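Local atomic coordinates of ceramide very long chain fatty acid hydroxylase SCS7 (Saccharomyces cerevisiae, PDB entry 4ZR1), a protein that hydroxylates the very long chain fatty acids of ceramides, probably at carbon 2, as a zinc-binding integral membrane enzyme supplied with electrons by cytochrome b5. Residues C132-V137 and L211-A216; F140-I145 and V226-C231; T42-D47 and L54-P59. All blocks are in the same frame, centred on the assembly; numbering follows the deposited sequence.

Contact 1 of 3, residues C132-V137 and L211-A216; sequences CFLFCV and LYWAYA
Leu-134 reaches across from helix 128-154 and sets one of its methyls over a face of the Trp-213 indole. The two side chains meet at a slant, and a single branch does the touching: CD1 of Leu-134 lies 3.6 Å from CG of Trp-213. It is displaced from the middle of the indole toward the rim, yet it sits above the five-membered ring, with CD1 of Leu-134 3.9 Å from the ring centroid and 28° off its normal. This is a CH-pi contact. Leucine suits the place because its branched end presents a compact methyl to the flat ring, while the wide indole offers a pi face to receive it. With CG of Leu-134 anti to the carbonyl carbon (chi1 -72°), the extended chain brings the CD1 branch toward the tryptophan.

One turn along helix 211-236, Ala-216 points at the same leucine but meets its base, the two CB atoms of Leu-134 and Ala-216 being 4.1 Å apart. Its small side chain lets the backbones draw together here: CA of Phe-135 and CA of Ala-216 are separated by only 4.9 Å, and a CA-H...O contact joins CA of Phe-135 to O of Ala-216 at 3.3 Å. The Phe-135 ring merely borders that carbonyl and turns to Met-119 on helix 106-125, which also touches Ala-216 through Ala-122. Met-126 packs against both Leu-134 and Trp-213.

The local axes approach to 8.6 Å and cross at -55°. Small residue at the crossing, larger apolar groups beside it: this is the pattern of close helix packing in a membrane bundle, here between the opening turns of transmembrane helices TM2 and TM4 in the fatty acid hydroxylase fold.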
loop_
_atom_site.group_PDB
_atom_site.type_symbol
_atom_site.label_atom_id
_atom_site.label_comp_id
_atom_site.label_asym_id
_atom_site.label_seq_id
_atom_site.Cartn_x
_atom_site.Cartn_y
_atom_site.Cartn_z
ATOM N N CYS A 132 -6.115 14.856 -24.593
ATOM C CA CYS A 132 -6.412 15.272 -23.229
ATOM C C CYS A 132 -7.556 14.454 -22.642
ATOM O O CYS A 132 -7.492 14.046 -21.479
ATOM C CB CYS A 132 -6.755 16.760 -23.168
ATOM S SG CYS A 132 -5.365 17.813 -23.587
ATOM N N PHE A 133 -8.598 14.206 -23.432
ATOM C CA PHE A 133 -9.714 13.425 -22.914
ATOM C C PHE A 133 -9.273 12.006 -22.580
ATOM O O PHE A 133 -9.641 11.466 -21.545
ATOM C CB PHE A 133 -10.894 13.363 -23.883
ATOM C CG PHE A 133 -11.937 12.366 -23.452
ATOM C CD1 PHE A 133 -12.680 12.582 -22.290
ATOM C CD2 PHE A 133 -12.138 11.192 -24.158
ATOM C CE1 PHE A 133 -13.618 11.652 -21.848
ATOM C CE2 PHE A 133 -13.083 10.254 -23.724
ATOM C CZ PHE A 133 -13.827 10.489 -22.565
ATOM N N LEU A 134 -8.478 11.404 -23.453
ATOM C CA LEU A 134 -8.026 10.038 -23.226
ATOM C C LEU A 134 -7.032 9.962 -22.062
ATOM O O LEU A 134 -6.944 8.947 -21.367
ATOM C CB LEU A 134 -7.413 9.473 -24.506
ATOM C CG LEU A 134 -8.430 9.154 -25.607
ATOM C CD1 LEU A 134 -7.745 8.589 -26.823
ATOM C CD2 LEU A 134 -9.473 8.171 -25.097
ATOM N N PHE A 135 -6.282 11.039 -21.856
ATOM C CA PHE A 135 -5.436 11.165 -20.677
ATOM C C PHE A 135 -6.277 11.045 -19.409
ATOM O O PHE A 135 -5.946 10.277 -18.501
ATOM C CB PHE A 135 -4.699 12.501 -20.690
ATOM C CG PHE A 135 -3.788 12.706 -19.518
ATOM C CD1 PHE A 135 -4.281 13.155 -18.302
ATOM C CD2 PHE A 135 -2.430 12.475 -19.639
ATOM C CE1 PHE A 135 -3.432 13.355 -17.227
ATOM C CE2 PHE A 135 -1.582 12.671 -18.571
ATOM C CZ PHE A 135 -2.082 13.116 -17.365
ATOM N N CYS A 136 -7.368 11.812 -19.361
ATOM C CA CYS A 136 -8.233 11.867 -18.185
ATOM C C CYS A 136 -8.899 10.528 -17.895
ATOM O O CYS A 136 -9.039 10.159 -16.731
ATOM C CB CYS A 136 -9.294 12.964 -18.349
ATOM S SG CYS A 136 -8.588 14.648 -18.358
ATOM N N VAL A 137 -9.294 9.787 -18.931
ATOM C CA VAL A 137 -9.904 8.479 -18.688
ATOM C C VAL A 137 -8.837 7.528 -18.153
ATOM O O VAL A 137 -9.146 6.607 -17.398
ATOM C CB VAL A 137 -10.589 7.867 -19.954
ATOM C CG1 VAL A 137 -11.349 8.921 -20.700
ATOM C CG2 VAL A 137 -9.593 7.227 -20.876
ATOM N N LEU A 211 -2.596 3.128 -31.498
ATOM C CA LEU A 211 -1.292 3.526 -30.999
ATOM C C LEU A 211 -1.274 4.817 -30.167
ATOM O O LEU A 211 -0.944 4.780 -28.979
ATOM C CB LEU A 211 -0.332 3.642 -32.180
ATOM C CG LEU A 211 1.158 3.692 -31.880
ATOM C CD1 LEU A 211 1.837 2.610 -32.665
ATOM C CD2 LEU A 211 1.685 5.022 -32.321
ATOM N N TYR A 212 -1.645 5.947 -30.760
ATOM C CA TYR A 212 -1.482 7.229 -30.064
ATOM C C TYR A 212 -2.558 7.453 -29.018
ATOM O O TYR A 212 -2.420 8.326 -28.159
ATOM C CB TYR A 212 -1.463 8.386 -31.056
ATOM C CG TYR A 212 -0.283 8.316 -31.986
ATOM C CD1 TYR A 212 1.005 8.501 -31.505
ATOM C CD2 TYR A 212 -0.448 8.048 -33.337
ATOM C CE1 TYR A 212 2.097 8.433 -32.344
ATOM C CE2 TYR A 212 0.645 7.978 -34.185
ATOM C CZ TYR A 212 1.911 8.175 -33.679
ATOM O OH TYR A 212 3.002 8.107 -34.504
ATOM N N TRP A 213 -3.621 6.658 -29.086
ATOM C CA TRP A 213 -4.613 6.633 -28.018
ATOM C C TRP A 213 -4.000 5.986 -26.781
ATOM O O TRP A 213 -4.342 6.323 -25.646
ATOM C CB TRP A 213 -5.864 5.849 -28.424
ATOM C CG TRP A 213 -6.735 6.443 -29.507
ATOM C CD1 TRP A 213 -6.364 7.309 -30.499
ATOM C CD2 TRP A 213 -8.133 6.190 -29.700
ATOM N NE1 TRP A 213 -7.451 7.616 -31.291
ATOM C CE2 TRP A 213 -8.547 6.937 -30.823
ATOM C CE3 TRP A 213 -9.079 5.407 -29.025
ATOM C CZ2 TRP A 213 -9.865 6.924 -31.288
ATOM C CZ3 TRP A 213 -10.391 5.394 -29.487
ATOM C CH2 TRP A 213 -10.770 6.151 -30.606
ATOM N N ALA A 214 -3.111 5.022 -27.016
ATOM C CA ALA A 214 -2.460 4.302 -25.934
ATOM C C ALA A 214 -1.454 5.210 -25.253
ATOM O O ALA A 214 -1.345 5.202 -24.035
ATOM C CB ALA A 214 -1.791 3.049 -26.446
ATOM N N TYR A 215 -0.733 6.004 -26.041
ATOM C CA TYR A 215 0.194 6.978 -25.487
ATOM C C TYR A 215 -0.504 7.903 -24.508
ATOM O O TYR A 215 -0.049 8.068 -23.373
ATOM C CB TYR A 215 0.857 7.789 -26.597
ATOM C CG TYR A 215 2.009 7.060 -27.234
ATOM C CD1 TYR A 215 3.279 7.100 -26.670
ATOM C CD2 TYR A 215 1.826 6.311 -28.388
ATOM C CE1 TYR A 215 4.327 6.424 -27.236
ATOM C CE2 TYR A 215 2.875 5.632 -28.965
ATOM C CZ TYR A 215 4.120 5.694 -28.383
ATOM O OH TYR A 215 5.161 5.017 -28.964
ATOM N N ALA A 216 -1.616 8.486 -24.942
ATOM C CA ALA A 216 -2.375 9.421 -24.112
ATOM C C ALA A 216 -3.037 8.711 -22.936
ATOM O O ALA A 216 -3.037 9.219 -21.815
ATOM C CB ALA A 216 -3.422 10.138 -24.948
#

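Contact 2 of 3, residues F140-I145 and V226-C231; sequences FVWTLI and VCYDEC. With BOG (octyl beta-D-glucopyranoside), chain G.
Two flat side chains, the indole of Trp-142 and the phenol of Tyr-228, meet obliquely, their planes 55° apart. The centroids of the Trp-142 six-membered ring and the Tyr-228 ring are 5.4 Å apart. The pyrrole nitrogen side of the indole does the touching. NE1 of Trp-142 comes to 3.3 Å from CB of Tyr-228, and CZ2 of Trp-142 lies 3.5 Å from CG of Tyr-228, so the indole abuts the root of the tyrosine. The side chains cross at about a right angle. Each CG points away from its own backbone N (chi1 162° in Trp-142, 154° in Tyr-228), which throws both rings into the space between the helices.

Large aromatics suit this place because the backbones are too far apart for small residues to meet. NE1 of Trp-142, which lies beside CB of Tyr-228, has a weak hydrogen bond to Glu-146 OE2 one turn on. A bound tridecane and an octyl glucoside other than that of chain G also touch the indole. With an alanine in place of this indole, Tyr-228 would probably lose its aromatic neighbour and a gap would open beside the bound alkane.

The octyl glucoside of chain G lies against another part of segment 226-231 of helix 211-236: its C8' is 3.6 Å from O of Cys-227, and its C6' is 3.9 Å from CA of Cys-231. On helix 128-154, Thr-143 OG1 is hydrogen-bonded to O of Phe-140 at 2.9 Å and also to Trp-270 NE1.

The Tyr-228 side chain passes about 4 Å from that of His-232 and about 5 Å from that of His-174, both zinc ligands. The aromatic pair thus stands where the tridecane pocket, lined by TM2, TM3 and TM4, approaches the histidine-rich dimetal centre.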
loop_
_atom_site.group_PDB
_atom_site.type_symbol
_atom_site.label_atom_id
_atom_site.label_comp_id
_atom_site.label_asym_id
_atom_site.label_seq_id
_atom_site.Cartn_x
_atom_site.Cartn_y
_atom_site.Cartn_z
ATOM N N PHE A 140 -8.979 8.050 -14.643
ATOM C CA PHE A 140 -10.198 7.470 -14.098
ATOM C C PHE A 140 -10.049 5.958 -13.929
ATOM O O PHE A 140 -10.452 5.381 -12.913
ATOM C CB PHE A 140 -11.392 7.803 -15.004
ATOM C CG PHE A 140 -12.681 7.134 -14.591
ATOM C CD1 PHE A 140 -13.424 7.625 -13.528
ATOM C CD2 PHE A 140 -13.147 6.019 -15.269
ATOM C CE1 PHE A 140 -14.607 7.018 -13.149
ATOM C CE2 PHE A 140 -14.334 5.402 -14.895
ATOM C CZ PHE A 140 -15.070 5.908 -13.838
ATOM N N VAL A 141 -9.466 5.324 -14.939
ATOM C CA VAL A 141 -9.183 3.902 -14.879
ATOM C C VAL A 141 -8.157 3.617 -13.779
ATOM O O VAL A 141 -8.254 2.592 -13.100
ATOM C CB VAL A 141 -8.678 3.369 -16.246
ATOM C CG1 VAL A 141 -8.169 1.929 -16.136
ATOM C CG2 VAL A 141 -9.780 3.469 -17.294
ATOM N N TRP A 142 -7.190 4.519 -13.581
ATOM C CA TRP A 142 -6.237 4.317 -12.495
ATOM C C TRP A 142 -6.956 4.131 -11.155
ATOM O O TRP A 142 -6.614 3.221 -10.390
ATOM C CB TRP A 142 -5.219 5.466 -12.341
ATOM C CG TRP A 142 -4.636 5.350 -10.957
ATOM C CD1 TRP A 142 -4.905 6.145 -9.882
ATOM C CD2 TRP A 142 -3.788 4.296 -10.471
ATOM N NE1 TRP A 142 -4.250 5.675 -8.766
ATOM C CE2 TRP A 142 -3.559 4.540 -9.102
ATOM C CE3 TRP A 142 -3.183 3.183 -11.066
ATOM C CZ2 TRP A 142 -2.756 3.710 -8.319
ATOM C CZ3 TRP A 142 -2.386 2.357 -10.282
ATOM C CH2 TRP A 142 -2.181 2.627 -8.927
ATOM N N THR A 143 -7.935 4.988 -10.861
ATOM C CA THR A 143 -8.584 4.952 -9.546
ATOM C C THR A 143 -9.301 3.634 -9.313
ATOM O O THR A 143 -9.482 3.218 -8.168
ATOM C CB THR A 143 -9.621 6.082 -9.352
ATOM O OG1 THR A 143 -10.813 5.791 -10.100
ATOM C CG2 THR A 143 -9.046 7.399 -9.780
ATOM N N LEU A 144 -9.725 2.998 -10.407
ATOM C CA LEU A 144 -10.408 1.717 -10.324
ATOM C C LEU A 144 -9.393 0.611 -10.060
ATOM O O LEU A 144 -9.595 -0.233 -9.186
ATOM C CB LEU A 144 -11.202 1.440 -11.602
ATOM C CG LEU A 144 -12.167 0.255 -11.487
ATOM C CD1 LEU A 144 -13.124 0.413 -10.296
ATOM C CD2 LEU A 144 -12.942 0.088 -12.776
ATOM N N ILE A 145 -8.307 0.631 -10.830
ATOM C CA ILE A 145 -7.129 -0.190 -10.573
ATOM C C ILE A 145 -6.624 -0.043 -9.135
ATOM O O ILE A 145 -6.416 -1.044 -8.431
ATOM C CB ILE A 145 -6.010 0.170 -11.550
ATOM C CG1 ILE A 145 -6.406 -0.282 -12.959
ATOM C CG2 ILE A 145 -4.696 -0.455 -11.121
ATOM C CD1 ILE A 145 -5.519 0.271 -14.056
ATOM N N VAL A 226 1.164 7.949 -9.936
ATOM C CA VAL A 226 2.057 8.868 -9.230
ATOM C C VAL A 226 1.308 9.737 -8.227
ATOM O O VAL A 226 1.795 9.980 -7.119
ATOM C CB VAL A 226 2.809 9.775 -10.206
ATOM C CG1 VAL A 226 3.682 10.757 -9.434
ATOM C CG2 VAL A 226 3.646 8.913 -11.163
ATOM N N CYS A 227 0.115 10.191 -8.602
ATOM C CA CYS A 227 -0.704 10.959 -7.677
ATOM C C CYS A 227 -1.097 10.106 -6.478
ATOM O O CYS A 227 -1.044 10.571 -5.343
ATOM C CB CYS A 227 -1.943 11.506 -8.382
ATOM S SG CYS A 227 -1.573 12.758 -9.635
ATOM N N TYR A 228 -1.481 8.858 -6.735
ATOM C CA TYR A 228 -1.827 7.908 -5.677
ATOM C C TYR A 228 -0.736 7.703 -4.606
ATOM O O TYR A 228 -1.006 7.832 -3.406
ATOM C CB TYR A 228 -2.180 6.547 -6.292
ATOM C CG TYR A 228 -1.952 5.381 -5.341
ATOM C CD1 TYR A 228 -2.881 5.072 -4.351
ATOM C CD2 TYR A 228 -0.809 4.592 -5.435
ATOM C CE1 TYR A 228 -2.675 4.016 -3.477
ATOM C CE2 TYR A 228 -0.597 3.536 -4.579
ATOM C CZ TYR A 228 -1.530 3.254 -3.593
ATOM O OH TYR A 228 -1.318 2.198 -2.727
ATOM N N ASP A 229 0.482 7.368 -5.036
ATOM C CA ASP A 229 1.551 6.984 -4.113
ATOM C C ASP A 229 2.028 8.192 -3.331
ATOM O O ASP A 229 2.358 8.078 -2.155
ATOM C CB ASP A 229 2.731 6.356 -4.861
ATOM C CG ASP A 229 3.192 5.015 -4.255
ATOM O OD1 ASP A 229 2.718 4.610 -3.163
ATOM O OD2 ASP A 229 4.048 4.360 -4.896
ATOM N N GLU A 230 2.083 9.345 -3.999
ATOM C CA GLU A 230 2.411 10.599 -3.334
ATOM C C GLU A 230 1.323 10.948 -2.338
ATOM O O GLU A 230 1.603 11.241 -1.181
ATOM C CB GLU A 230 2.589 11.723 -4.342
ATOM C CG GLU A 230 3.773 11.499 -5.256
ATOM C CD GLU A 230 5.058 11.252 -4.485
ATOM O OE1 GLU A 230 5.588 12.197 -3.878
ATOM O OE2 GLU A 230 5.527 10.105 -4.469
ATOM N N CYS A 231 0.074 10.892 -2.788
ATOM C CA CYS A 231 -1.041 11.069 -1.878
ATOM C C CYS A 231 -0.893 10.101 -0.703
ATOM O O CYS A 231 -0.873 10.519 0.460
ATOM C CB CYS A 231 -2.375 10.851 -2.587
ATOM S SG CYS A 231 -3.811 11.156 -1.523
HETATM C C1 BOG G . 2.727 19.395 2.572
HETATM O O1 BOG G . 2.332 18.232 1.883
HETATM C C2 BOG G . 2.874 19.063 4.039
HETATM O O2 BOG G . 1.619 18.673 4.537
HETATM C C3 BOG G . 3.350 20.268 4.814
HETATM O O3 BOG G . 3.696 19.867 6.120
HETATM C C4 BOG G . 4.544 20.893 4.128
HETATM O O4 BOG G . 4.810 22.145 4.715
HETATM C C5 BOG G . 4.220 21.093 2.665
HETATM O O5 BOG G . 3.965 19.842 2.074
HETATM C C6 BOG G . 5.372 21.778 1.961
HETATM O O6 BOG G . 6.593 21.395 2.554
HETATM C "C1'" BOG G . 1.047 18.274 1.306
HETATM C "C2'" BOG G . 1.015 17.318 0.134
HETATM C "C3'" BOG G . -0.386 17.200 -0.423
HETATM C "C4'" BOG G . -0.317 16.853 -1.895
HETATM C "C5'" BOG G . 0.165 15.431 -2.076
HETATM C "C6'" BOG G . -0.753 14.729 -3.055
HETATM C "C7'" BOG G . -0.298 14.977 -4.478
HETATM C "C8'" BOG G . -1.158 14.152 -5.407
#

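Contact 3 of 3, residues T42-D47 and L54-P59; sequences TDYSND and LDLNRP
Tyr-44 and Leu-56 form the tight part of this contact, the aliphatic side chain crossing the ring at about a right angle. CB of Leu-56 sits over one face of Tyr-44, 4.2 Å from the ring centroid and 25° off the normal, in a CH-pi contact. With CG of Tyr-44 anti to its carbonyl carbon (chi1 -52°), the ring is turned toward this leucine. Farther out, CD1 of Leu-56 is 3.9 Å from CD1 of Tyr-44 and reaches on to the methyl of Thr-42, with 4.1 Å between CD1 of Leu-56 and CG2 of Thr-42. Leucine serves well as the buried member, since both its root and its branched end find apolar partners. Tyrosine adds a polar tip: its OH is hydrogen-bonded to the carbonyl of Tyr-84.

Against this buried apolar side stands an exposed polar rim. There Asn-57 brings OD1 to the ring edge, near its plane, 3.2 Å from CD2 of Tyr-44, with the amide and ring planes 45° apart. Asparagine suits this corner because its amide oxygen can face the probably slightly positive C-H edge. An Asx turn shapes the chain: Asn-57 N donates to OD1 of Asp-55 at 3.1 Å, arriving from above the carboxylate plane, within a type I turn that Arg-58 N closes onto O of Asp-55. Asp-47 only approaches the carbonyl of Leu-54, its charge being engaged by a salt bridge to Arg-82.

The pair closes the short helix 44-51 back on the connection that follows it. Thr-42 bonds to His-83, Leu-54 packs on helix 60-65, and Leu-54 and Leu-56 both rest on Tyr-179 at the end of helix 164-179.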
loop_
_atom_site.group_PDB
_atom_site.type_symbol
_atom_site.label_atom_id
_atom_site.label_comp_id
_atom_site.label_asym_id
_atom_site.label_seq_id
_atom_site.Cartn_x
_atom_site.Cartn_y
_atom_site.Cartn_z
ATOM N N THR A 42 8.237 0.432 19.003
ATOM C CA THR A 42 7.905 -0.845 19.613
ATOM C C THR A 42 9.104 -1.363 20.397
ATOM O O THR A 42 10.236 -1.240 19.933
ATOM C CB THR A 42 7.473 -1.877 18.532
ATOM O OG1 THR A 42 6.174 -1.530 18.025
ATOM C CG2 THR A 42 7.437 -3.294 19.087
ATOM N N ASP A 43 8.858 -1.896 21.597
ATOM C CA ASP A 43 9.847 -2.700 22.318
ATOM C C ASP A 43 10.009 -4.042 21.599
ATOM O O ASP A 43 9.077 -4.844 21.584
ATOM C CB ASP A 43 9.404 -2.916 23.769
ATOM C CG ASP A 43 10.473 -3.578 24.634
ATOM O OD1 ASP A 43 11.404 -4.214 24.098
ATOM O OD2 ASP A 43 10.362 -3.479 25.872
ATOM N N TYR A 44 11.179 -4.295 21.010
ATOM C CA TYR A 44 11.334 -5.473 20.150
ATOM C C TYR A 44 11.193 -6.773 20.947
ATOM O O TYR A 44 10.350 -7.614 20.617
ATOM C CB TYR A 44 12.684 -5.465 19.418
ATOM C CG TYR A 44 13.005 -4.184 18.669
ATOM C CD1 TYR A 44 12.007 -3.266 18.349
ATOM C CD2 TYR A 44 14.314 -3.897 18.275
ATOM C CE1 TYR A 44 12.301 -2.097 17.675
ATOM C CE2 TYR A 44 14.619 -2.731 17.599
ATOM C CZ TYR A 44 13.607 -1.834 17.302
ATOM O OH TYR A 44 13.894 -0.674 16.627
ATOM N N SER A 45 12.016 -6.933 21.987
ATOM C CA SER A 45 11.971 -8.129 22.833
ATOM C C SER A 45 10.579 -8.422 23.370
ATOM O O SER A 45 10.099 -9.552 23.289
ATOM C CB SER A 45 12.940 -8.008 24.009
ATOM O OG SER A 45 14.272 -8.226 23.603
ATOM N N ASN A 46 9.931 -7.408 23.920
ATOM C CA ASN A 46 8.605 -7.601 24.486
ATOM C C ASN A 46 7.639 -8.108 23.425
ATOM O O ASN A 46 6.897 -9.072 23.645
ATOM C CB ASN A 46 8.090 -6.298 25.108
ATOM C CG ASN A 46 6.901 -6.521 26.033
ATOM O OD1 ASN A 46 6.625 -7.648 26.454
ATOM N ND2 ASN A 46 6.197 -5.442 26.362
ATOM N N ASP A 47 7.689 -7.466 22.262
ATOM C CA ASP A 47 6.775 -7.748 21.166
ATOM C C ASP A 47 6.936 -9.174 20.630
ATOM O O ASP A 47 5.945 -9.839 20.325
ATOM C CB ASP A 47 6.985 -6.722 20.048
ATOM C CG ASP A 47 6.050 -6.922 18.887
ATOM O OD1 ASP A 47 4.883 -6.476 18.979
ATOM O OD2 ASP A 47 6.486 -7.515 17.875
ATOM N N LEU A 54 7.192 -11.922 14.588
ATOM C CA LEU A 54 8.482 -11.584 14.012
ATOM C C LEU A 54 9.328 -10.799 15.012
ATOM O O LEU A 54 8.820 -9.976 15.780
ATOM C CB LEU A 54 8.309 -10.769 12.725
ATOM C CG LEU A 54 7.621 -11.430 11.527
ATOM C CD1 LEU A 54 7.406 -10.394 10.445
ATOM C CD2 LEU A 54 8.413 -12.609 10.974
ATOM N N ASP A 55 10.625 -11.064 14.995
ATOM C CA ASP A 55 11.566 -10.336 15.824
ATOM C C ASP A 55 12.069 -9.147 15.026
ATOM O O ASP A 55 12.891 -9.305 14.120
ATOM C CB ASP A 55 12.709 -11.255 16.262
ATOM C CG ASP A 55 13.735 -10.559 17.146
ATOM O OD1 ASP A 55 13.509 -9.388 17.535
ATOM O OD2 ASP A 55 14.769 -11.203 17.466
ATOM N N LEU A 56 11.559 -7.963 15.360
ATOM C CA LEU A 56 11.947 -6.727 14.668
ATOM C C LEU A 56 13.448 -6.450 14.661
ATOM O O LEU A 56 13.932 -5.695 13.829
ATOM C CB LEU A 56 11.254 -5.524 15.296
ATOM C CG LEU A 56 9.809 -5.228 14.903
ATOM C CD1 LEU A 56 9.310 -3.940 15.548
ATOM C CD2 LEU A 56 9.700 -5.140 13.399
ATOM N N ASN A 57 14.165 -7.056 15.598
ATOM C CA ASN A 57 15.595 -6.838 15.761
ATOM C C ASN A 57 16.388 -7.586 14.678
ATOM O O ASN A 57 17.559 -7.285 14.410
ATOM C CB ASN A 57 16.045 -7.283 17.155
ATOM C CG ASN A 57 17.136 -6.404 17.714
ATOM O OD1 ASN A 57 17.109 -5.196 17.536
ATOM N ND2 ASN A 57 18.103 -7.002 18.375
ATOM N N ARG A 58 15.729 -8.534 14.026
ATOM C CA ARG A 58 16.395 -9.405 13.072
ATOM C C ARG A 58 15.729 -9.245 11.712
ATOM O O ARG A 58 14.534 -8.956 11.655
ATOM C CB ARG A 58 16.325 -10.857 13.556
ATOM C CG ARG A 58 17.024 -11.140 14.880
ATOM C CD ARG A 58 18.522 -11.210 14.699
ATOM N NE ARG A 58 19.183 -11.848 15.827
ATOM C CZ ARG A 58 20.100 -11.267 16.595
ATOM N NH1 ARG A 58 20.666 -11.944 17.593
ATOM N NH2 ARG A 58 20.466 -10.021 16.359
ATOM N N PRO A 59 16.491 -9.427 10.616
ATOM C CA PRO A 59 15.924 -9.232 9.266
ATOM C C PRO A 59 14.621 -10.011 9.099
ATOM O O PRO A 59 14.561 -11.191 9.455
ATOM C CB PRO A 59 17.021 -9.768 8.332
ATOM C CG PRO A 59 18.302 -9.611 9.121
ATOM C CD PRO A 59 17.912 -9.828 10.582
#

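In the fold
Contacts 1 and 2 join the same two transmembrane helices, 128-154 and 211-236, at successive levels, their centres 16 Å apart. Contact 1 is partly buried, lies far from the chain's centre and brings backbones close. Contact 2 is wholly buried, nearer the centre and the zinc ions, and is bridged by side chains alone, aromatic ones beside bound hydrocarbon. Contact 3 belongs to the probably cytoplasmic part, on the opposite side of the chain's centre, about 37 Å from contact 1 between nearest atoms. It ties neighbouring pieces of chain, and adds turns, amides and a salt bridge to apolar packing, as befits its partly exposed place.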